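Local coordinates for protein formate dehydrogenase (Pyrobaculum aerophilum, PDB 1QP8) that binds NADPH and probably acts as a D-isomer specific 2-hydroxyacid dehydrogenase, perhaps reducing glyoxylate or hydroxypyruvate, at residues K52-V57 with P71-A76; L182-H187 with A212-R217; M200-V205 with K225-F230. All coordinates share one frame; numbering follows the deposited sequence.

Interaction 1: residues K52-V57 with P71-A76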
loop_
_atom_site.group_PDB
_atom_site.type_symbol
_atom_site.label_atom_id
_atom_site.label_comp_id
_atom_site.label_asym_id
_atom_site.label_seq_id
_atom_site.Cartn_x
_atom_site.Cartn_y
_atom_site.Cartn_z
ATOM N N LYS A 52 24.849 34.428 -6.321
ATOM C CA LYS A 52 23.559 35.056 -6.565
ATOM C C LYS A 52 22.416 34.049 -6.680
ATOM O O LYS A 52 21.245 34.434 -6.668
ATOM C CB LYS A 52 23.648 35.904 -7.825
ATOM C CG LYS A 52 24.862 36.813 -7.806
ATOM C CD LYS A 52 24.938 37.699 -9.028
ATOM C CE LYS A 52 26.088 38.674 -8.906
ATOM N NZ LYS A 52 27.396 37.978 -8.776
ATOM N N PHE A 53 22.758 32.765 -6.793
ATOM C CA PHE A 53 21.750 31.715 -6.902
ATOM C C PHE A 53 22.238 30.440 -6.233
ATOM O O PHE A 53 23.413 30.131 -6.294
ATOM C CB PHE A 53 21.439 31.426 -8.371
ATOM C CG PHE A 53 20.370 30.370 -8.573
ATOM C CD1 PHE A 53 19.044 30.622 -8.233
ATOM C CD2 PHE A 53 20.686 29.131 -9.137
ATOM C CE1 PHE A 53 18.051 29.660 -8.458
ATOM C CE2 PHE A 53 19.696 28.173 -9.361
ATOM C CZ PHE A 53 18.382 28.441 -9.022
ATOM N N ILE A 54 21.340 29.712 -5.583
ATOM C CA ILE A 54 21.705 28.463 -4.927
ATOM C C ILE A 54 20.653 27.401 -5.203
ATOM O O ILE A 54 19.534 27.478 -4.680
ATOM C CB ILE A 54 21.829 28.621 -3.401
ATOM C CG1 ILE A 54 23.035 29.510 -3.058
ATOM C CG2 ILE A 54 22.014 27.266 -2.749
ATOM C CD1 ILE A 54 23.229 29.746 -1.550
ATOM N N GLN A 55 21.008 26.422 -6.034
ATOM C CA GLN A 55 20.104 25.333 -6.369
ATOM C C GLN A 55 20.383 24.188 -5.425
ATOM O O GLN A 55 21.505 23.667 -5.389
ATOM C CB GLN A 55 20.330 24.838 -7.794
ATOM C CG GLN A 55 19.464 23.631 -8.168
ATOM C CD GLN A 55 17.982 23.966 -8.172
ATOM O OE1 GLN A 55 17.533 24.823 -8.946
ATOM N NE2 GLN A 55 17.212 23.299 -7.306
ATOM N N VAL A 56 19.363 23.800 -4.667
ATOM C CA VAL A 56 19.493 22.700 -3.730
ATOM C C VAL A 56 18.925 21.435 -4.364
ATOM O O VAL A 56 17.903 21.470 -5.039
ATOM C CB VAL A 56 18.734 22.987 -2.411
ATOM C CG1 VAL A 56 19.019 21.870 -1.400
ATOM C CG2 VAL A 56 19.155 24.342 -1.843
ATOM N N VAL A 57 19.598 20.315 -4.139
ATOM C CA VAL A 57 19.171 19.031 -4.684
ATOM C C VAL A 57 17.978 18.422 -3.943
ATOM O O VAL A 57 17.108 17.806 -4.551
ATOM C CB VAL A 57 20.334 18.026 -4.640
ATOM C CG1 VAL A 57 19.991 16.789 -5.461
ATOM C CG2 VAL A 57 21.597 18.688 -5.164
ATOM N N PRO A 71 20.472 37.963 2.082
ATOM C CA PRO A 71 19.061 38.143 1.706
ATOM C C PRO A 71 18.694 38.247 0.229
ATOM O O PRO A 71 17.518 38.170 -0.116
ATOM C CB PRO A 71 18.661 39.402 2.470
ATOM C CG PRO A 71 19.538 39.346 3.675
ATOM C CD PRO A 71 20.871 38.955 3.095
ATOM N N HIS A 72 19.686 38.405 -0.633
ATOM C CA HIS A 72 19.441 38.555 -2.066
ATOM C C HIS A 72 19.829 37.334 -2.890
ATOM O O HIS A 72 19.654 37.335 -4.109
ATOM C CB HIS A 72 20.269 39.715 -2.587
ATOM C CG HIS A 72 21.738 39.479 -2.447
ATOM N ND1 HIS A 72 22.480 39.992 -1.401
ATOM C CD2 HIS A 72 22.590 38.714 -3.168
ATOM C CE1 HIS A 72 23.719 39.550 -1.482
ATOM N NE2 HIS A 72 23.817 38.766 -2.546
ATOM N N VAL A 73 20.356 36.303 -2.238
ATOM C CA VAL A 73 20.834 35.139 -2.952
ATOM C C VAL A 73 19.912 34.258 -3.766
ATOM O O VAL A 73 20.397 33.547 -4.641
ATOM C CB VAL A 73 21.676 34.268 -2.022
ATOM C CG1 VAL A 73 21.970 32.905 -2.657
ATOM C CG2 VAL A 73 22.983 34.991 -1.746
ATOM N N THR A 74 18.605 34.281 -3.535
ATOM C CA THR A 74 17.712 33.431 -4.353
ATOM C C THR A 74 18.048 31.954 -4.217
ATOM O O THR A 74 19.014 31.476 -4.798
ATOM C CB THR A 74 17.818 33.731 -5.862
ATOM O OG1 THR A 74 17.878 35.146 -6.070
ATOM C CG2 THR A 74 16.622 33.145 -6.606
ATOM N N VAL A 75 17.223 31.232 -3.478
ATOM C CA VAL A 75 17.435 29.820 -3.243
ATOM C C VAL A 75 16.295 29.020 -3.841
ATOM O O VAL A 75 15.140 29.219 -3.485
ATOM C CB VAL A 75 17.498 29.547 -1.723
ATOM C CG1 VAL A 75 17.537 28.049 -1.453
ATOM C CG2 VAL A 75 18.726 30.230 -1.126
ATOM N N ALA A 76 16.600 28.121 -4.763
ATOM C CA ALA A 76 15.546 27.293 -5.347
ATOM C C ALA A 76 15.829 25.880 -4.915
ATOM O O ALA A 76 16.981 25.449 -4.889
ATOM C CB ALA A 76 15.560 27.372 -6.878
#
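The phenyl ring of F53 receives CG2 of T74 at its edge, in the ring plane, while A76 CB comes in obliquely, 3.7 Å from F53 CZ; the ring of Y285, on helix 268-286, stacks with it. The amide of Q55 is the other flat group: its NE2 turns back to donate to V56 O at 3.0 Å, a partner nearly in the amide plane, and its OE1 is held by N281 of the same helix. Both groups lie on the A76 side of a short parallel β-ladder, strands 54-55 and 75-76, in what is probably the substrate-binding domain of the 2-hydroxyacid dehydrogenase fold. Three backbone bonds zip it. I54 N donates to T74 O at 3.0 Å, nearly along the C=O axis; A76 N donates to I54 O from above the carbonyl plane; V56 N reaches A76 O at 2.9 Å, the straightest (171° at the hydrogen). Although the first bond of the F53 side chain leads away from segment 71-76, CG anti to the backbone N (chi1 -178°) brings the ring back to A76. Q55 and A76 share the sheet face packed by helix 268-286, whereas I54 and V75 occupy the reverse face, where V75 meets L64 and W66. There V56 CG2 lies 4.1 Å from V75 CG1, and V73 CG1 is 3.6 Å from I54 CD1 and equally near I54 CG1.

Interaction 2: residues L182-H187 with A212-R217; sequences LPLNKH and AEVLDR. With NDP (NADPH dihydro-nicotinamide-adenine-dinucleotide phosphate), chain C.
N185 OD1 is gripped by at least two donors: the backbone N of H187, at 2.7 Å and in the carbonyl plane on a lone pair, closes an Asx turn, and N6A of NADPH adds a weak bond at 3.2 Å. N185 ND2 gives a second weak bond, to N7A of the adenine, at 3.1 Å, so the amide meets N6A and N7A through two weak bonds. An alanine here would remove both adenine bonds and the turn's acceptor, and would probably loosen the loop and the seating of the base. P183 lines the cofactor too, its CG 3.5 Å from C8A of the adenine. Beyond these residues the two segments meet through carbon. L184, with CG anti to the backbone N, crosses E213 at about a right angle, CD2 lying 3.5 Å from E213 CB, and runs antiparallel past V214, whose CG2 is 4.0 Å from L184 CD1. The other methyl, V214 CG1, takes L182 CD1 at 3.9 Å. The contact thus joins two loops that follow the adjacent parallel strands 177-180 and 205-208 at the cofactor end of the Rossmann sheet, the second leading through the N-cap D216 into helix 217-226.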
loop_
_atom_site.group_PDB
_atom_site.type_symbol
_atom_site.label_atom_id
_atom_site.label_comp_id
_atom_site.label_asym_id
_atom_site.label_seq_id
_atom_site.Cartn_x
_atom_site.Cartn_y
_atom_site.Cartn_z
ATOM N N LEU A 182 4.212 17.736 5.208
ATOM C CA LEU A 182 4.412 19.173 5.241
ATOM C C LEU A 182 5.879 19.504 5.182
ATOM O O LEU A 182 6.714 18.723 5.629
ATOM C CB LEU A 182 3.853 19.765 6.533
ATOM C CG LEU A 182 2.343 19.670 6.699
ATOM C CD1 LEU A 182 1.925 20.216 8.077
ATOM C CD2 LEU A 182 1.686 20.446 5.580
ATOM N N PRO A 183 6.214 20.661 4.607
ATOM C CA PRO A 183 7.604 21.113 4.504
ATOM C C PRO A 183 7.879 21.740 5.864
ATOM O O PRO A 183 6.934 22.178 6.527
ATOM C CB PRO A 183 7.538 22.175 3.413
ATOM C CG PRO A 183 6.320 21.780 2.609
ATOM C CD PRO A 183 5.354 21.405 3.675
ATOM N N LEU A 184 9.132 21.807 6.297
ATOM C CA LEU A 184 9.390 22.406 7.600
ATOM C C LEU A 184 9.866 23.865 7.557
ATOM O O LEU A 184 11.013 24.145 7.196
ATOM C CB LEU A 184 10.411 21.562 8.363
ATOM C CG LEU A 184 10.900 22.136 9.702
ATOM C CD1 LEU A 184 9.742 22.180 10.695
ATOM C CD2 LEU A 184 12.028 21.293 10.241
ATOM N N ASN A 185 8.990 24.795 7.922
ATOM C CA ASN A 185 9.356 26.206 7.961
ATOM C C ASN A 185 8.944 26.731 9.337
ATOM O O ASN A 185 8.615 25.938 10.214
ATOM C CB ASN A 185 8.655 26.966 6.848
ATOM C CG ASN A 185 7.196 26.688 6.817
ATOM O OD1 ASN A 185 6.526 26.772 7.850
ATOM N ND2 ASN A 185 6.677 26.349 5.638
ATOM N N LYS A 186 8.957 28.046 9.538
ATOM C CA LYS A 186 8.608 28.598 10.848
ATOM C C LYS A 186 7.128 28.456 11.173
ATOM O O LYS A 186 6.732 28.560 12.332
ATOM C CB LYS A 186 9.039 30.064 10.954
ATOM C CG LYS A 186 8.286 31.012 10.041
ATOM C CD LYS A 186 8.763 32.444 10.234
ATOM C CE LYS A 186 7.968 33.414 9.377
ATOM N NZ LYS A 186 8.464 34.813 9.507
ATOM N N HIS A 187 6.318 28.194 10.153
ATOM C CA HIS A 187 4.884 28.033 10.348
ATOM C C HIS A 187 4.502 26.577 10.588
ATOM O O HIS A 187 3.415 26.297 11.097
ATOM C CB HIS A 187 4.109 28.553 9.135
ATOM C CG HIS A 187 4.433 29.966 8.771
ATOM N ND1 HIS A 187 5.528 30.303 8.004
ATOM C CD2 HIS A 187 3.824 31.131 9.095
ATOM C CE1 HIS A 187 5.579 31.617 7.872
ATOM N NE2 HIS A 187 4.558 32.143 8.524
ATOM N N ALA A 212 10.220 15.681 10.533
ATOM C CA ALA A 212 9.688 15.314 11.845
ATOM C C ALA A 212 9.345 16.494 12.761
ATOM O O ALA A 212 8.342 16.466 13.471
ATOM C CB ALA A 212 10.686 14.387 12.562
ATOM N N GLU A 213 10.192 17.518 12.749
ATOM C CA GLU A 213 10.026 18.710 13.579
ATOM C C GLU A 213 8.631 19.322 13.504
ATOM O O GLU A 213 8.232 20.088 14.384
ATOM C CB GLU A 213 11.064 19.762 13.188
ATOM C CG GLU A 213 12.520 19.412 13.544
ATOM C CD GLU A 213 13.116 18.265 12.721
ATOM O OE1 GLU A 213 12.526 17.883 11.684
ATOM O OE2 GLU A 213 14.196 17.754 13.112
ATOM N N VAL A 214 7.897 18.970 12.451
ATOM C CA VAL A 214 6.538 19.456 12.229
ATOM C C VAL A 214 5.610 18.952 13.318
ATOM O O VAL A 214 4.544 19.515 13.562
ATOM C CB VAL A 214 6.025 18.979 10.867
ATOM C CG1 VAL A 214 4.549 19.212 10.739
ATOM C CG2 VAL A 214 6.749 19.718 9.781
ATOM N N LEU A 215 6.021 17.872 13.966
ATOM C CA LEU A 215 5.248 17.280 15.044
ATOM C C LEU A 215 5.986 17.532 16.349
ATOM O O LEU A 215 7.208 17.406 16.411
ATOM C CB LEU A 215 5.138 15.778 14.840
ATOM C CG LEU A 215 4.467 15.266 13.572
ATOM C CD1 LEU A 215 5.160 13.986 13.085
ATOM C CD2 LEU A 215 3.000 15.015 13.864
ATOM N N ASP A 216 5.254 17.897 17.391
ATOM C CA ASP A 216 5.877 18.124 18.680
ATOM C C ASP A 216 6.274 16.745 19.182
ATOM O O ASP A 216 5.409 15.932 19.535
ATOM C CB ASP A 216 4.872 18.808 19.621
ATOM C CG ASP A 216 5.270 18.722 21.089
ATOM O OD1 ASP A 216 6.452 18.939 21.438
ATOM O OD2 ASP A 216 4.364 18.448 21.901
ATOM N N ARG A 217 7.581 16.484 19.193
ATOM C CA ARG A 217 8.095 15.194 19.626
ATOM C C ARG A 217 7.460 14.679 20.925
ATOM O O ARG A 217 7.039 13.523 21.002
ATOM C CB ARG A 217 9.608 15.252 19.778
ATOM C CG ARG A 217 10.221 13.887 19.643
ATOM C CD ARG A 217 11.672 13.841 20.058
ATOM N NE ARG A 217 11.822 12.976 21.223
ATOM C CZ ARG A 217 12.822 12.120 21.392
ATOM N NH1 ARG A 217 13.760 12.016 20.470
ATOM N NH2 ARG A 217 12.881 11.362 22.479
HETATM P PA NDP C . 6.361 21.153 -2.043
HETATM O O1A NDP C . 7.331 21.987 -1.267
HETATM O O2A NDP C . 7.495 20.270 -2.392
HETATM O O5B NDP C . 5.394 21.283 -0.712
HETATM C C5B NDP C . 4.422 22.395 -0.868
HETATM C C4B NDP C . 3.016 21.964 -0.315
HETATM O O4B NDP C . 2.899 21.995 1.161
HETATM C C3B NDP C . 1.845 22.930 -0.751
HETATM O O3B NDP C . 0.599 22.269 -0.616
HETATM C C2B NDP C . 2.124 24.063 0.237
HETATM O O2B NDP C . 1.289 25.149 0.410
HETATM C C1B NDP C . 2.344 23.297 1.475
HETATM N N9A NDP C . 2.989 24.063 2.491
HETATM C C8A NDP C . 4.252 24.586 2.576
HETATM N N7A NDP C . 4.459 25.225 3.728
HETATM C C5A NDP C . 3.263 25.092 4.390
HETATM C C6A NDP C . 2.819 25.563 5.680
HETATM N N6A NDP C . 3.655 26.279 6.456
HETATM N N1A NDP C . 1.516 25.260 6.059
HETATM C C2A NDP C . 0.716 24.527 5.192
HETATM N N3A NDP C . 1.046 24.066 3.998
HETATM C C4A NDP C . 2.354 24.375 3.667
HETATM O O3 NDP C . 5.811 19.701 -1.812
HETATM P PN NDP C . 6.228 18.154 -1.458
HETATM O O1N NDP C . 5.037 17.273 -1.436
HETATM O O2N NDP C . 7.276 17.626 -2.390
HETATM O O5D NDP C . 6.908 18.215 0.058
HETATM C C5D NDP C . 8.296 18.611 0.166
HETATM C C4D NDP C . 8.673 18.458 1.649
HETATM O O4D NDP C . 8.572 17.062 2.021
HETATM C C3D NDP C . 10.126 18.869 1.887
HETATM O O3D NDP C . 10.167 20.261 2.156
HETATM C C2D NDP C . 10.530 17.941 3.063
HETATM O O2D NDP C . 10.304 18.568 4.335
HETATM C C1D NDP C . 9.703 16.655 2.830
HETATM N N1N NDP C . 10.499 15.538 2.131
HETATM C C2N NDP C . 10.646 14.317 2.875
HETATM C C3N NDP C . 11.377 13.280 2.243
HETATM C C7N NDP C . 11.556 11.926 3.033
HETATM O O7N NDP C . 12.016 10.976 2.427
HETATM N N7N NDP C . 11.181 11.908 4.342
HETATM C C4N NDP C . 11.968 13.368 0.924
HETATM C C5N NDP C . 11.736 14.647 0.303
HETATM C C6N NDP C . 11.048 15.694 0.836
HETATM P P2B NDP C . 1.738 26.520 -0.488
HETATM O O1X NDP C . 0.629 27.405 0.027
HETATM O O2X NDP C . 3.103 26.821 0.021
HETATM O O3X NDP C . 1.675 26.103 -1.878
#

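Interaction 3: residues M200-V205 with K225-F230; sequences MAEDAV and KERPQF
Two pairs of side chains, each crossing at about a right angle, carry this contact: M200 on F230 and E202 on R227. F230, its CG anti to the backbone N (chi1 -174°), presents the rim of its ring to M200, which is modelled as selenomethionine. The methyl CE sits in the ring plane, 3.4 Å from F230 CE1, and SE lies 5.5 Å from the ring centroid and 82° off its normal, an edge-on Met-aromatic contact. A204 CB adds a further apolar touch on F230 CE1 at 4.0 Å. R227 bends at chi2 and chi3 so that its guanidinium lies against E202, whose CG covers one face, 3.4 Å from R227 NE, and the carboxylate plane is inclined by 58° to the guanidinium. E202 OE2 is 3.7 Å from R227 NE, a long salt bridge in which the oxygen stands above the plane and attracts by charge alone. R227 NH1 donates to A198 O. Each segment folds into a type I turn, A201 to A204 and R227 to F230, and the backbones meet where F230 CA-H points at A204 O, 3.3 Å from CA. D203, beside Q229, pairs with R176. The first turn comes shortly after helix 194-197, the second directly after helix 217-226, each just ahead of one of the neighbouring parallel strands 205-208 and 231-234, with F230 packed on F206, I223 and L224.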
loop_
_atom_site.group_PDB
_atom_site.type_symbol
_atom_site.label_atom_id
_atom_site.label_comp_id
_atom_site.label_asym_id
_atom_site.label_seq_id
_atom_site.Cartn_x
_atom_site.Cartn_y
_atom_site.Cartn_z
HETATM N N MSE A 200 -7.823 12.381 16.714
HETATM C CA MSE A 200 -7.968 11.244 15.820
HETATM C C MSE A 200 -8.585 10.087 16.575
HETATM O O MSE A 200 -8.763 10.157 17.781
HETATM C CB MSE A 200 -6.611 10.830 15.262
HETATM C CG MSE A 200 -5.982 11.846 14.333
HETATM SE SE MSE A 200 -4.479 11.207 13.559
HETATM C CE MSE A 200 -3.295 11.656 14.843
ATOM N N ALA A 201 -8.918 9.027 15.856
ATOM C CA ALA A 201 -9.491 7.842 16.469
ATOM C C ALA A 201 -8.420 7.218 17.366
ATOM O O ALA A 201 -7.232 7.293 17.053
ATOM C CB ALA A 201 -9.904 6.863 15.391
ATOM N N GLU A 202 -8.819 6.603 18.477
ATOM C CA GLU A 202 -7.826 6.004 19.362
ATOM C C GLU A 202 -7.166 4.830 18.673
ATOM O O GLU A 202 -6.174 4.286 19.146
ATOM C CB GLU A 202 -8.470 5.557 20.672
ATOM C CG GLU A 202 -8.959 6.715 21.522
ATOM C CD GLU A 202 -8.889 6.417 23.003
ATOM O OE1 GLU A 202 -9.483 5.408 23.427
ATOM O OE2 GLU A 202 -8.242 7.188 23.746
ATOM N N ASP A 203 -7.718 4.483 17.521
ATOM C CA ASP A 203 -7.255 3.372 16.716
ATOM C C ASP A 203 -6.447 3.828 15.487
ATOM O O ASP A 203 -5.927 3.007 14.727
ATOM C CB ASP A 203 -8.481 2.584 16.286
ATOM C CG ASP A 203 -8.152 1.485 15.341
ATOM O OD1 ASP A 203 -7.392 0.578 15.740
ATOM O OD2 ASP A 203 -8.651 1.534 14.198
ATOM N N ALA A 204 -6.320 5.142 15.320
ATOM C CA ALA A 204 -5.633 5.736 14.172
ATOM C C ALA A 204 -4.171 5.396 13.916
ATOM O O ALA A 204 -3.425 4.991 14.806
ATOM C CB ALA A 204 -5.787 7.251 14.210
ATOM N N VAL A 205 -3.796 5.611 12.659
ATOM C CA VAL A 205 -2.467 5.379 12.123
ATOM C C VAL A 205 -1.967 6.710 11.574
ATOM O O VAL A 205 -2.492 7.192 10.580
ATOM C CB VAL A 205 -2.537 4.436 10.920
ATOM C CG1 VAL A 205 -1.186 4.386 10.220
ATOM C CG2 VAL A 205 -2.996 3.068 11.351
ATOM N N LYS A 225 2.079 6.497 24.192
ATOM C CA LYS A 225 2.054 5.815 25.490
ATOM C C LYS A 225 0.657 5.713 26.086
ATOM O O LYS A 225 0.459 5.010 27.073
ATOM C CB LYS A 225 2.948 6.525 26.500
ATOM C CG LYS A 225 4.429 6.288 26.312
ATOM C CD LYS A 225 5.228 7.263 27.145
ATOM C CE LYS A 225 6.718 7.056 26.957
ATOM N NZ LYS A 225 7.520 8.205 27.491
ATOM N N GLU A 226 -0.306 6.418 25.502
ATOM C CA GLU A 226 -1.673 6.376 26.005
ATOM C C GLU A 226 -2.561 5.488 25.160
ATOM O O GLU A 226 -3.386 4.745 25.685
ATOM C CB GLU A 226 -2.298 7.768 26.030
ATOM C CG GLU A 226 -1.548 8.806 26.832
ATOM C CD GLU A 226 -2.364 10.068 26.978
ATOM O OE1 GLU A 226 -3.249 10.284 26.118
ATOM O OE2 GLU A 226 -2.121 10.836 27.935
ATOM N N ARG A 227 -2.414 5.577 23.846
ATOM C CA ARG A 227 -3.244 4.777 22.965
ATOM C C ARG A 227 -2.452 3.668 22.290
ATOM O O ARG A 227 -1.787 3.875 21.275
ATOM C CB ARG A 227 -3.941 5.696 21.952
ATOM C CG ARG A 227 -4.918 6.642 22.654
ATOM C CD ARG A 227 -4.979 8.060 22.086
ATOM N NE ARG A 227 -5.980 8.201 21.035
ATOM C CZ ARG A 227 -6.641 9.325 20.779
ATOM N NH1 ARG A 227 -6.415 10.415 21.500
ATOM N NH2 ARG A 227 -7.528 9.358 19.799
ATOM N N PRO A 228 -2.503 2.464 22.869
ATOM C CA PRO A 228 -1.792 1.301 22.335
ATOM C C PRO A 228 -2.152 0.997 20.874
ATOM O O PRO A 228 -1.304 0.557 20.101
ATOM C CB PRO A 228 -2.197 0.183 23.298
ATOM C CG PRO A 228 -2.373 0.916 24.602
ATOM C CD PRO A 228 -3.138 2.142 24.161
ATOM N N GLN A 229 -3.405 1.246 20.503
ATOM C CA GLN A 229 -3.867 1.003 19.144
ATOM C C GLN A 229 -3.434 2.133 18.205
ATOM O O GLN A 229 -3.517 1.999 16.978
ATOM C CB GLN A 229 -5.386 0.897 19.127
ATOM C CG GLN A 229 -5.949 -0.025 20.183
ATOM C CD GLN A 229 -5.624 -1.473 19.918
ATOM O OE1 GLN A 229 -6.103 -2.059 18.944
ATOM N NE2 GLN A 229 -4.803 -2.064 20.780
ATOM N N PHE A 230 -2.999 3.252 18.779
ATOM C CA PHE A 230 -2.557 4.369 17.966
ATOM C C PHE A 230 -1.158 4.048 17.431
ATOM O O PHE A 230 -0.258 3.674 18.183
ATOM C CB PHE A 230 -2.512 5.657 18.787
ATOM C CG PHE A 230 -2.190 6.885 17.972
ATOM C CD1 PHE A 230 -3.186 7.565 17.290
ATOM C CD2 PHE A 230 -0.886 7.372 17.906
ATOM C CE1 PHE A 230 -2.889 8.718 16.554
ATOM C CE2 PHE A 230 -0.578 8.521 17.176
ATOM C CZ PHE A 230 -1.583 9.194 16.500
#

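How the interactions relate
Interaction 1 closes first along the chain, whereas interactions 2 and 3 interleave, their segments alternating as 182-187, 200-205, 212-217 and 225-230. These two belong to the NAD-binding Rossmann domain and bracket strand 205-208 and helices 194-197 and 217-226. Interaction 2 follows strands 177-180 and 205-208, at the cofactor end of the six-stranded parallel sheet; interaction 3 precedes strands 205-208 and 231-234, at the other end, with centres about 21 Å apart. Interaction 1 lies in the two-stranded sheet 54-55/75-76, its centre about 22 Å from interaction 2 and about 42 Å from interaction 3, across the chain's centre. Interactions 2 and 3 thus mark opposite ends of NAD-binding-domain strands, while interaction 1 probably lies in the substrate-binding domain.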